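Side-chain contacts in peptidoglycan D,D-transpeptidase PbpA (Mycobacterium tuberculosis, PDB 3UN7), which probably catalyses the transpeptidation that cross-links peptidoglycan in the cell wall and is probably required for regulating cell length: residues P296-D299 / S300-G304; I262-G265 / A266-R270; S271-A275 / F276-S280; A201-A205 / A206-E210; V313-T316 / P317-A321. All blocks are in the same frame, centred on the assembly; numbering follows the deposited sequence.

Contact 1 (P296-D299 / S300-G304); sequences PIPD and SAALG
Asp299 and the first turn of helix 300-306 form an N-cap, with OD1 of Asp299 turned back to the first turn. Ser300 opens the helix with its CB directed away overall, though still in touch with Asp299, and its carbonyl O is already engaged in the helix by Gly304 N. Next comes Ala301, whose CB lies 3.5 Å from Asp299 OD1; its backbone N is also near that oxygen but points poorly at it. The capping bond proper goes to Ala302, where N donates to Asp299 OD1 at 2.7 Å with an N-H...O angle of 162°. The torsion that allows this puts CG of Asp299 between its own backbone N and carbonyl carbon (chi1 49°), which turns OD1 toward the N-H of Ala302. A negative group there would probably be favoured by the amide dipoles of the first turn. The methyl of Ala302 faces the loop and rests on the ring of Pro298, CB to CD at 3.7 Å, while Lys311 borders it from another loop. Leu303 completes the turn: its N donates to the carbonyl O of Asp299 at 2.9 Å, so side chain and main chain of the cap residue each bind one helix N-H. Ile297, held in a left-handed backbone conformation, lies just upstream and also covers Ala266 and Arg270 of helix 266-275. Its CG2 branch, anti to the backbone N, is the part that reaches the helix, touching Leu303 at both CA and CB, each 3.7 Å away.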
loop_
_atom_site.group_PDB
_atom_site.type_symbol
_atom_site.label_atom_id
_atom_site.label_comp_id
_atom_site.label_asym_id
_atom_site.label_seq_id
_atom_site.Cartn_x
_atom_site.Cartn_y
_atom_site.Cartn_z
ATOM N N PRO A 296 -14.010 16.215 -3.918
ATOM C CA PRO A 296 -15.313 16.828 -3.675
ATOM C C PRO A 296 -16.362 16.527 -4.754
ATOM O O PRO A 296 -17.558 16.650 -4.489
ATOM C CB PRO A 296 -14.990 18.325 -3.623
ATOM C CG PRO A 296 -13.793 18.469 -4.527
ATOM C CD PRO A 296 -13.013 17.191 -4.405
ATOM N N ILE A 297 -15.924 16.128 -5.948
ATOM C CA ILE A 297 -16.835 15.826 -7.080
ATOM C C ILE A 297 -17.826 16.982 -7.377
ATOM O O ILE A 297 -19.043 16.810 -7.236
ATOM C CB ILE A 297 -17.600 14.461 -6.900
ATOM C CG1 ILE A 297 -16.680 13.351 -6.336
ATOM C CG2 ILE A 297 -18.178 14.011 -8.216
ATOM C CD1 ILE A 297 -17.396 12.032 -6.036
ATOM N N PRO A 298 -17.303 18.161 -7.793
ATOM C CA PRO A 298 -18.125 19.386 -7.953
ATOM C C PRO A 298 -19.166 19.330 -9.067
ATOM O O PRO A 298 -20.209 19.988 -8.979
ATOM C CB PRO A 298 -17.086 20.474 -8.261
ATOM C CG PRO A 298 -15.934 19.744 -8.874
ATOM C CD PRO A 298 -15.887 18.409 -8.140
ATOM N N ASP A 299 -18.887 18.562 -10.118
ATOM C CA ASP A 299 -19.808 18.456 -11.241
ATOM C C ASP A 299 -19.803 17.056 -11.825
ATOM O O ASP A 299 -19.048 16.179 -11.378
ATOM C CB ASP A 299 -19.490 19.499 -12.325
ATOM C CG ASP A 299 -18.023 19.520 -12.709
ATOM O OD1 ASP A 299 -17.459 18.452 -13.036
ATOM O OD2 ASP A 299 -17.428 20.621 -12.679
ATOM N N SER A 300 -20.649 16.854 -12.826
ATOM C CA SER A 300 -20.781 15.557 -13.468
ATOM C C SER A 300 -19.627 15.216 -14.411
ATOM O O SER A 300 -19.357 14.040 -14.645
ATOM C CB SER A 300 -22.127 15.461 -14.164
ATOM O OG SER A 300 -23.140 15.558 -13.186
ATOM N N ALA A 301 -18.948 16.237 -14.946
ATOM C CA ALA A 301 -17.689 16.001 -15.672
ATOM C C ALA A 301 -16.652 15.397 -14.723
ATOM O O ALA A 301 -15.979 14.406 -15.059
ATOM C CB ALA A 301 -17.168 17.284 -16.290
ATOM N N ALA A 302 -16.537 15.998 -13.538
ATOM C CA ALA A 302 -15.685 15.486 -12.476
ATOM C C ALA A 302 -16.099 14.077 -12.061
ATOM O O ALA A 302 -15.241 13.202 -11.904
ATOM C CB ALA A 302 -15.683 16.435 -11.274
ATOM N N LEU A 303 -17.405 13.852 -11.909
ATOM C CA LEU A 303 -17.915 12.515 -11.563
ATOM C C LEU A 303 -17.508 11.478 -12.604
ATOM O O LEU A 303 -17.062 10.371 -12.255
ATOM C CB LEU A 303 -19.444 12.515 -11.388
ATOM C CG LEU A 303 -20.128 11.158 -11.149
ATOM C CD1 LEU A 303 -19.574 10.439 -9.922
ATOM C CD2 LEU A 303 -21.616 11.355 -10.992
ATOM N N GLY A 304 -17.654 11.833 -13.882
ATOM C CA GLY A 304 -17.196 10.950 -14.957
ATOM C C GLY A 304 -15.749 10.522 -14.756
ATOM O O GLY A 304 -15.434 9.336 -14.824
#

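Contact 2 (I262-G265 / A266-R270); sequences IRTG and ADALR
Thr264, near the end of helix 254-264, packs against Ala268 in the first turn of helix 266-275, and this direct contact is the close part of the junction. The CG2 methyl of Thr264 lies 3.8 Å from CB of Ala268, and that same CB sits 3.6 Å from the carbonyl O of Thr264. The torsion puts CG2 anti to the backbone N and OG1 beside it (chi1 -57°); OG1 bonds back to Leu260 O in its own helix. Leu269 N donates to Gly265 O at 3.1 Å, in the carbonyl plane, as the first bond of the new helix. Leu269 itself is buried, its side chain lying on Leu303 and on helix 196-205.

The same two residues are also joined less directly, through solvent. A water bridges them, donating a hydrogen bond to Thr264 O at 2.9 Å and accepting from Ala268 N at 3.1 Å, and thus serves two backbone groups that do not meet directly. Farther out, exposed Asp267 forms a salt bridge within the new helix, its OD1 meeting Arg270 NH2 at 3.0 Å at the edge of the guanidinium and in its plane. CB of Ala266 lies over one face of that group, offset toward the rim. At the junction of the helices stands Gly265, with a positive phi of 101° that a residue bearing CB would not readily adopt. It is a glycine at positive phi that is also the N-cap of the next helix, joining two consecutive helices.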
loop_
_atom_site.group_PDB
_atom_site.type_symbol
_atom_site.label_atom_id
_atom_site.label_comp_id
_atom_site.label_asym_id
_atom_site.label_seq_id
_atom_site.Cartn_x
_atom_site.Cartn_y
_atom_site.Cartn_z
ATOM N N ILE A 262 -21.628 7.859 -13.589
ATOM C CA ILE A 262 -22.591 8.954 -13.722
ATOM C C ILE A 262 -24.009 8.452 -13.405
ATOM O O ILE A 262 -24.753 9.112 -12.690
ATOM C CB ILE A 262 -22.487 9.658 -15.100
ATOM C CG1 ILE A 262 -21.164 10.432 -15.188
ATOM C CG2 ILE A 262 -23.697 10.587 -15.348
ATOM C CD1 ILE A 262 -20.734 10.778 -16.613
ATOM N N ARG A 263 -24.352 7.260 -13.887
ATOM C CA ARG A 263 -25.663 6.664 -13.595
ATOM C C ARG A 263 -25.830 6.411 -12.094
ATOM O O ARG A 263 -26.894 6.653 -11.522
ATOM C CB ARG A 263 -25.812 5.344 -14.343
ATOM C CG ARG A 263 -27.237 4.833 -14.421
ATOM C CD ARG A 263 -27.290 3.307 -14.522
ATOM N NE ARG A 263 -27.027 2.699 -15.838
ATOM C CZ ARG A 263 -27.151 3.269 -17.040
ATOM N NH1 ARG A 263 -27.542 4.534 -17.184
ATOM N NH2 ARG A 263 -26.880 2.548 -18.128
ATOM N N THR A 264 -24.771 5.915 -11.461
ATOM C CA THR A 264 -24.821 5.549 -10.050
ATOM C C THR A 264 -24.910 6.790 -9.155
ATOM O O THR A 264 -25.635 6.793 -8.149
ATOM C CB THR A 264 -23.620 4.633 -9.688
ATOM O OG1 THR A 264 -23.646 3.475 -10.550
ATOM C CG2 THR A 264 -23.695 4.169 -8.241
ATOM N N GLY A 265 -24.179 7.839 -9.531
ATOM C CA GLY A 265 -24.290 9.151 -8.889
ATOM C C GLY A 265 -23.186 9.468 -7.895
ATOM O O GLY A 265 -22.590 8.566 -7.295
ATOM N N ALA A 266 -22.939 10.762 -7.707
ATOM C CA ALA A 266 -21.869 11.248 -6.843
ATOM C C ALA A 266 -22.052 10.882 -5.377
ATOM O O ALA A 266 -21.074 10.566 -4.713
ATOM C CB ALA A 266 -21.692 12.756 -6.999
ATOM N N ASP A 267 -23.288 10.935 -4.875
ATOM C CA ASP A 267 -23.568 10.576 -3.470
ATOM C C ASP A 267 -23.205 9.118 -3.187
ATOM O O ASP A 267 -22.542 8.818 -2.191
ATOM C CB ASP A 267 -25.038 10.800 -3.115
ATOM C CG ASP A 267 -25.413 12.280 -3.007
ATOM O OD1 ASP A 267 -24.521 13.137 -2.793
ATOM O OD2 ASP A 267 -26.621 12.577 -3.126
ATOM N N ALA A 268 -23.650 8.219 -4.065
ATOM C CA ALA A 268 -23.376 6.787 -3.924
ATOM C C ALA A 268 -21.887 6.462 -4.021
ATOM O O ALA A 268 -21.387 5.597 -3.303
ATOM C CB ALA A 268 -24.182 5.980 -4.943
ATOM N N LEU A 269 -21.172 7.171 -4.895
ATOM C CA LEU A 269 -19.734 6.927 -5.066
ATOM C C LEU A 269 -18.953 7.393 -3.829
ATOM O O LEU A 269 -18.087 6.671 -3.329
ATOM C CB LEU A 269 -19.215 7.557 -6.373
ATOM C CG LEU A 269 -17.874 7.094 -6.963
ATOM C CD1 LEU A 269 -17.718 5.564 -7.043
ATOM C CD2 LEU A 269 -17.694 7.706 -8.334
ATOM N N ARG A 270 -19.293 8.585 -3.332
ATOM C CA ARG A 270 -18.751 9.141 -2.082
ATOM C C ARG A 270 -18.967 8.210 -0.894
ATOM O O ARG A 270 -18.077 8.044 -0.054
ATOM C CB ARG A 270 -19.437 10.480 -1.744
ATOM C CG ARG A 270 -19.136 11.639 -2.689
ATOM C CD ARG A 270 -19.684 12.991 -2.150
ATOM N NE ARG A 270 -19.560 14.051 -3.154
ATOM C CZ ARG A 270 -20.578 14.643 -3.782
ATOM N NH1 ARG A 270 -20.334 15.583 -4.695
ATOM N NH2 ARG A 270 -21.838 14.316 -3.502
HETATM O O HOH W 1 -25.858 8.877 -6.116
#

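Contact 3 (S271-A275 / F276-S280); sequences SMARA and FGLDS
A Schellman motif ends helix 266-275, with Ala273 O and Arg274 O receiving the amides of Leu278 and Gly277. Leu278 N reaches back to Ala273 O at 2.9 Å, and Gly277 N meets Arg274 O, also at 2.9 Å, from well above the carbonyl plane (65° out of it). Phe276 N keeps the helical bond to Met272 O at 3.0 Å and adds a weak one to Ala273 O, which thus has two amide partners.

Met272 and Phe276 run side by side in the same direction, and the sulfur comes to the edge of the ring, 4.8 Å from SD to the centroid and 77° off the normal: a Met-aromatic contact. Met272 O approaches the same ring at its edge. Both side chains touch helix 196-205, and Phe276 also lies against Ile323 and Thr326 of helix 317-328. Ala273 CB touches Leu278 CD2 at 3.9 Å. Arg274, bent at chi2 and chi3, curls back over the departing chain so that its CD lies 3.2 Å from Leu278 O and one face of its guanidinium covers CB of Asp279. The salt bridge from NH1 to Asp279 OD2 is long at 3.7 Å and purely a matter of charge, since the oxygen is well out of the guanidinium plane; Asp279 is held instead by Thr293 OG1 and Val294 N. A type II turn from Gly277 to Ser280 overlaps the motif and leads the chain on. Glycine at positive phi, paired backward bonds and an apolar contact across the end are the hallmarks of a Schellman C-cap.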
loop_
_atom_site.group_PDB
_atom_site.type_symbol
_atom_site.label_atom_id
_atom_site.label_comp_id
_atom_site.label_asym_id
_atom_site.label_seq_id
_atom_site.Cartn_x
_atom_site.Cartn_y
_atom_site.Cartn_z
ATOM N N SER A 271 -20.172 7.650 -0.817
ATOM C CA SER A 271 -20.562 6.736 0.243
ATOM C C SER A 271 -19.777 5.435 0.186
ATOM O O SER A 271 -19.331 4.932 1.221
ATOM C CB SER A 271 -22.062 6.441 0.166
ATOM O OG SER A 271 -22.427 5.448 1.124
ATOM N N MET A 272 -19.603 4.891 -1.017
ATOM C CA MET A 272 -18.827 3.652 -1.175
ATOM C C MET A 272 -17.340 3.881 -0.921
ATOM O O MET A 272 -16.685 3.068 -0.266
ATOM C CB MET A 272 -19.062 2.992 -2.538
ATOM C CG MET A 272 -18.464 1.581 -2.634
ATOM S SD MET A 272 -19.081 0.460 -1.349
ATOM C CE MET A 272 -20.813 0.356 -1.774
ATOM N N ALA A 273 -16.810 4.985 -1.450
ATOM C CA ALA A 273 -15.433 5.407 -1.164
ATOM C C ALA A 273 -15.194 5.464 0.347
ATOM O O ALA A 273 -14.205 4.946 0.838
ATOM C CB ALA A 273 -15.149 6.767 -1.813
ATOM N N ARG A 274 -16.121 6.084 1.075
ATOM C CA ARG A 274 -16.045 6.186 2.532
ATOM C C ARG A 274 -16.114 4.810 3.206
ATOM O O ARG A 274 -15.349 4.525 4.134
ATOM C CB ARG A 274 -17.158 7.090 3.067
ATOM C CG ARG A 274 -16.871 7.685 4.437
ATOM C CD ARG A 274 -16.090 9.004 4.328
ATOM N NE ARG A 274 -16.934 10.159 3.974
ATOM C CZ ARG A 274 -17.147 10.602 2.733
ATOM N NH1 ARG A 274 -16.600 9.993 1.677
ATOM N NH2 ARG A 274 -17.921 11.656 2.540
ATOM N N ALA A 275 -17.018 3.960 2.725
ATOM C CA ALA A 275 -17.156 2.605 3.254
ATOM C C ALA A 275 -15.830 1.837 3.138
ATOM O O ALA A 275 -15.530 0.970 3.955
ATOM C CB ALA A 275 -18.267 1.865 2.528
ATOM N N PHE A 276 -15.047 2.175 2.116
ATOM C CA PHE A 276 -13.773 1.523 1.871
ATOM C C PHE A 276 -12.596 2.291 2.442
ATOM O O PHE A 276 -11.452 2.020 2.079
ATOM C CB PHE A 276 -13.564 1.296 0.379
ATOM C CG PHE A 276 -14.132 0.009 -0.117
ATOM C CD1 PHE A 276 -13.422 -1.185 0.043
ATOM C CD2 PHE A 276 -15.369 -0.022 -0.738
ATOM C CE1 PHE A 276 -13.943 -2.399 -0.445
ATOM C CE2 PHE A 276 -15.907 -1.234 -1.231
ATOM C CZ PHE A 276 -15.194 -2.417 -1.074
ATOM N N GLY A 277 -12.885 3.255 3.315
ATOM C CA GLY A 277 -11.863 3.952 4.083
ATOM C C GLY A 277 -11.349 5.268 3.535
ATOM O O GLY A 277 -10.469 5.882 4.137
ATOM N N LEU A 278 -11.860 5.710 2.390
ATOM C CA LEU A 278 -11.459 7.013 1.873
ATOM C C LEU A 278 -12.176 8.108 2.656
ATOM O O LEU A 278 -13.274 7.885 3.170
ATOM C CB LEU A 278 -11.780 7.137 0.386
ATOM C CG LEU A 278 -10.768 6.569 -0.619
ATOM C CD1 LEU A 278 -10.512 5.079 -0.391
ATOM C CD2 LEU A 278 -11.290 6.828 -2.027
ATOM N N ASP A 279 -11.549 9.279 2.745
ATOM C CA ASP A 279 -12.155 10.440 3.390
ATOM C C ASP A 279 -12.455 10.212 4.877
ATOM O O ASP A 279 -13.296 10.889 5.478
ATOM C CB ASP A 279 -13.371 10.925 2.585
ATOM C CG ASP A 279 -12.972 11.437 1.220
ATOM O OD1 ASP A 279 -12.325 12.501 1.160
ATOM O OD2 ASP A 279 -13.255 10.759 0.212
ATOM N N SER A 280 -11.708 9.273 5.453
ATOM C CA SER A 280 -11.667 9.016 6.884
ATOM C C SER A 280 -10.199 9.041 7.317
ATOM O O SER A 280 -9.342 8.441 6.645
ATOM C CB SER A 280 -12.282 7.650 7.195
ATOM O OG SER A 280 -12.727 7.579 8.548
#

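Contact 4 (A201-A205 / A206-E210); sequences AAALA and AGATE
Ala203 O and Leu204 O, at the end of helix 196-205, accept from amides of the chain that folds back over them. Ala208 N binds Ala203 O at 2.9 Å, approaching from above the carbonyl plane, and Gly207 N binds Leu204 O at 3.0 Å, higher still above its plane (71°). Together with the positive phi of Gly207 they make a Schellman motif. Just before them, Ala206 N donates to Ala202 O at 3.1 Å in the usual helical way, and a second, weak bond leads from it to Ala203 O. Three carbonyls of the last turn are therefore satisfied by three successive amides. The apolar counterpart is small: the methyl of Ala208 faces the helix and meets Ala203 CB at 3.8 Å. Leu204 contributes its CD2 branch, which lies 3.6 Å from Ala208 O, and only distantly approaches CG of Glu210. After the turn, Glu210 is tied through its backbone to Arg246. Leu204 and Glu210 both lie on Lys369 of helix 364-379, Ala203 rests on Leu260 of helix 254-264, and the loop goes on to strand 213-215.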
loop_
_atom_site.group_PDB
_atom_site.type_symbol
_atom_site.label_atom_id
_atom_site.label_comp_id
_atom_site.label_asym_id
_atom_site.label_seq_id
_atom_site.Cartn_x
_atom_site.Cartn_y
_atom_site.Cartn_z
ATOM N N ALA A 201 -18.540 -1.592 -7.024
ATOM C CA ALA A 201 -19.107 -1.841 -5.701
ATOM C C ALA A 201 -20.308 -0.924 -5.430
ATOM O O ALA A 201 -21.354 -1.380 -4.966
ATOM C CB ALA A 201 -18.034 -1.646 -4.615
ATOM N N ALA A 202 -20.153 0.366 -5.730
ATOM C CA ALA A 202 -21.249 1.328 -5.548
ATOM C C ALA A 202 -22.460 0.993 -6.415
ATOM O O ALA A 202 -23.611 1.076 -5.943
ATOM C CB ALA A 202 -20.779 2.743 -5.805
ATOM N N ALA A 203 -22.216 0.631 -7.677
ATOM C CA ALA A 203 -23.308 0.242 -8.568
ATOM C C ALA A 203 -24.002 -1.031 -8.095
ATOM O O ALA A 203 -25.245 -1.096 -8.067
ATOM C CB ALA A 203 -22.816 0.080 -9.998
ATOM N N LEU A 204 -23.211 -2.038 -7.728
ATOM C CA LEU A 204 -23.768 -3.310 -7.219
ATOM C C LEU A 204 -24.636 -3.149 -5.960
ATOM O O LEU A 204 -25.720 -3.739 -5.868
ATOM C CB LEU A 204 -22.661 -4.350 -6.980
ATOM C CG LEU A 204 -21.921 -4.951 -8.179
ATOM C CD1 LEU A 204 -20.796 -5.875 -7.691
ATOM C CD2 LEU A 204 -22.879 -5.715 -9.105
ATOM N N ALA A 205 -24.168 -2.334 -5.008
ATOM C CA ALA A 205 -24.940 -2.011 -3.800
ATOM C C ALA A 205 -26.225 -1.227 -4.102
ATOM O O ALA A 205 -27.215 -1.338 -3.374
ATOM C CB ALA A 205 -24.060 -1.246 -2.788
ATOM N N ALA A 206 -26.203 -0.436 -5.176
ATOM C CA ALA A 206 -27.377 0.313 -5.593
ATOM C C ALA A 206 -28.327 -0.569 -6.411
ATOM O O ALA A 206 -29.416 -0.135 -6.771
ATOM C CB ALA A 206 -26.972 1.564 -6.384
ATOM N N GLY A 207 -27.906 -1.801 -6.704
ATOM C CA GLY A 207 -28.762 -2.773 -7.391
ATOM C C GLY A 207 -28.471 -3.046 -8.856
ATOM O O GLY A 207 -29.260 -3.719 -9.532
ATOM N N ALA A 208 -27.347 -2.534 -9.366
ATOM C CA ALA A 208 -26.906 -2.894 -10.711
ATOM C C ALA A 208 -26.593 -4.396 -10.742
ATOM O O ALA A 208 -26.327 -5.006 -9.707
ATOM C CB ALA A 208 -25.677 -2.082 -11.116
ATOM N N THR A 209 -26.652 -4.996 -11.921
ATOM C CA THR A 209 -26.277 -6.405 -12.055
ATOM C C THR A 209 -25.108 -6.514 -13.009
ATOM O O THR A 209 -24.858 -5.614 -13.817
ATOM C CB THR A 209 -27.428 -7.307 -12.554
ATOM O OG1 THR A 209 -27.722 -7.004 -13.922
ATOM C CG2 THR A 209 -28.683 -7.133 -11.712
ATOM N N GLU A 210 -24.400 -7.630 -12.901
ATOM C CA GLU A 210 -23.227 -7.902 -13.707
ATOM C C GLU A 210 -23.560 -8.083 -15.172
ATOM O O GLU A 210 -22.686 -7.969 -16.035
ATOM C CB GLU A 210 -22.561 -9.181 -13.223
ATOM C CG GLU A 210 -21.913 -9.104 -11.865
ATOM C CD GLU A 210 -21.165 -10.379 -11.557
ATOM O OE1 GLU A 210 -20.855 -11.122 -12.518
ATOM O OE2 GLU A 210 -20.886 -10.647 -10.366
#

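Contact 5 (V313-T316 / P317-A321); sequences VALT and PLANA
A chi1 of 61° sets OG1 of Thr316 between its own backbone N and carbonyl carbon, turned toward Ala319, while a chi1 of -91° in Leu315 carries its CD2 branch to Asn320. The first torsion builds an N-cap for helix 317-328: Ala319 N donates to Thr316 OG1 at 2.9 Å with an N-H...O angle of 159°. CB of Ala319 lies 3.3 Å from the same oxygen, so the hydroxyl sits closely over the first turn. The main chain of Thr316 contributes as well, its carbonyl O taking the N-H of Asn320 at 3.1 Å. Pro317, in the first helical position, suits this place because it has no amide hydrogen that would need an acceptor and its ring holds phi at a value compatible with a helix. From the loop side, Ser292 OG bonds to Thr316 N, which further fixes the cap residue.

Burial is nearly complete here, against the five-stranded sheet, where Pro317 and Leu318 meet strand 131-136 and Asn320 meets strand 411-418. The side chains of Leu315 and Asn320 cross at about a right angle. Asn320 belongs to the surroundings of the active site: its side chain is about 9 Å from that of Ser193, the probable acyl-ester nucleophile, and its ND2 bonds to OG1 of the adjacent Thr194. Leu315 adds a remote apolar contact from CG to Ala319 CB and lays CD2 on the amide of Asn320, where CD2 stands 3.6 Å from OD1 and 3.7 Å from CG.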
loop_
_atom_site.group_PDB
_atom_site.type_symbol
_atom_site.label_atom_id
_atom_site.label_comp_id
_atom_site.label_asym_id
_atom_site.label_seq_id
_atom_site.Cartn_x
_atom_site.Cartn_y
_atom_site.Cartn_z
ATOM N N VAL A 313 -9.512 11.960 -7.079
ATOM C CA VAL A 313 -9.292 10.711 -6.325
ATOM C C VAL A 313 -7.800 10.487 -6.057
ATOM O O VAL A 313 -6.986 10.511 -6.975
ATOM C CB VAL A 313 -9.892 9.482 -7.042
ATOM C CG1 VAL A 313 -9.958 8.286 -6.098
ATOM C CG2 VAL A 313 -11.268 9.806 -7.549
ATOM N N ALA A 314 -7.444 10.278 -4.789
ATOM C CA ALA A 314 -6.043 10.080 -4.420
ATOM C C ALA A 314 -5.971 9.089 -3.260
ATOM O O ALA A 314 -6.622 9.282 -2.235
ATOM C CB ALA A 314 -5.391 11.416 -4.056
ATOM N N LEU A 315 -5.204 8.016 -3.455
ATOM C CA LEU A 315 -5.117 6.916 -2.499
ATOM C C LEU A 315 -3.660 6.609 -2.200
ATOM O O LEU A 315 -2.803 6.721 -3.080
ATOM C CB LEU A 315 -5.742 5.655 -3.110
ATOM C CG LEU A 315 -7.220 5.268 -2.963
ATOM C CD1 LEU A 315 -8.150 6.263 -3.573
ATOM C CD2 LEU A 315 -7.440 3.906 -3.598
ATOM N N THR A 316 -3.376 6.198 -0.968
ATOM C CA THR A 316 -2.070 5.632 -0.649
ATOM C C THR A 316 -2.066 4.226 -1.215
ATOM O O THR A 316 -3.127 3.641 -1.403
ATOM C CB THR A 316 -1.809 5.557 0.862
ATOM O OG1 THR A 316 -2.780 4.709 1.483
ATOM C CG2 THR A 316 -1.850 6.958 1.514
ATOM N N PRO A 317 -0.883 3.690 -1.554
ATOM C CA PRO A 317 -0.792 2.258 -1.858
ATOM C C PRO A 317 -1.374 1.348 -0.757
ATOM O O PRO A 317 -2.033 0.368 -1.072
ATOM C CB PRO A 317 0.707 2.038 -2.053
ATOM C CG PRO A 317 1.175 3.396 -2.629
ATOM C CD PRO A 317 0.393 4.393 -1.793
ATOM N N LEU A 318 -1.153 1.678 0.514
ATOM C CA LEU A 318 -1.797 0.929 1.594
ATOM C C LEU A 318 -3.335 0.917 1.499
ATOM O O LEU A 318 -3.960 -0.128 1.715
ATOM C CB LEU A 318 -1.360 1.463 2.959
ATOM C CG LEU A 318 -2.041 0.857 4.188
ATOM C CD1 LEU A 318 -1.695 -0.613 4.332
ATOM C CD2 LEU A 318 -1.695 1.629 5.485
ATOM N N ALA A 319 -3.943 2.075 1.219
ATOM C CA ALA A 319 -5.407 2.143 1.039
ATOM C C ALA A 319 -5.884 1.265 -0.136
ATOM O O ALA A 319 -6.921 0.608 -0.041
ATOM C CB ALA A 319 -5.868 3.597 0.869
ATOM N N ASN A 320 -5.125 1.235 -1.234
ATOM C CA ASN A 320 -5.494 0.351 -2.344
ATOM C C ASN A 320 -5.329 -1.136 -1.969
ATOM O O ASN A 320 -6.178 -1.942 -2.333
ATOM C CB ASN A 320 -4.771 0.717 -3.653
ATOM C CG ASN A 320 -5.734 0.858 -4.852
ATOM O OD1 ASN A 320 -6.916 0.529 -4.763
ATOM N ND2 ASN A 320 -5.210 1.333 -5.983
ATOM N N ALA A 321 -4.273 -1.501 -1.235
ATOM C CA ALA A 321 -4.141 -2.879 -0.698
ATOM C C ALA A 321 -5.314 -3.221 0.205
ATOM O O ALA A 321 -5.803 -4.352 0.185
ATOM C CB ALA A 321 -2.817 -3.077 0.079
#

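All five contacts mark helix ends in the transpeptidase domain. Contacts 2 and 3 lie at the start and end of helix 266-275, their centres about 13 Å apart. Contact 1 packs on contact 2, with Arg270 NH1 3.0 Å from Pro296 O, a probable hydrogen bond, and Leu303 CD1 3.7 Å from Leu269 CD2. Contact 4 lies against both contacts of helix 266-275: Thr264 OG1 is 3.5 Å from Ala203 CB, and Met272 CB is 3.7 Å from Ala202 CB. Contact 3 meets contact 5 through Leu278 CD2 and Leu315 CD1, 3.5 Å apart. Contact 5 is the one near Ser193, the probable nucleophile, about 9 Å between the side chains of Asn320 and Ser193; the other four lie away from it.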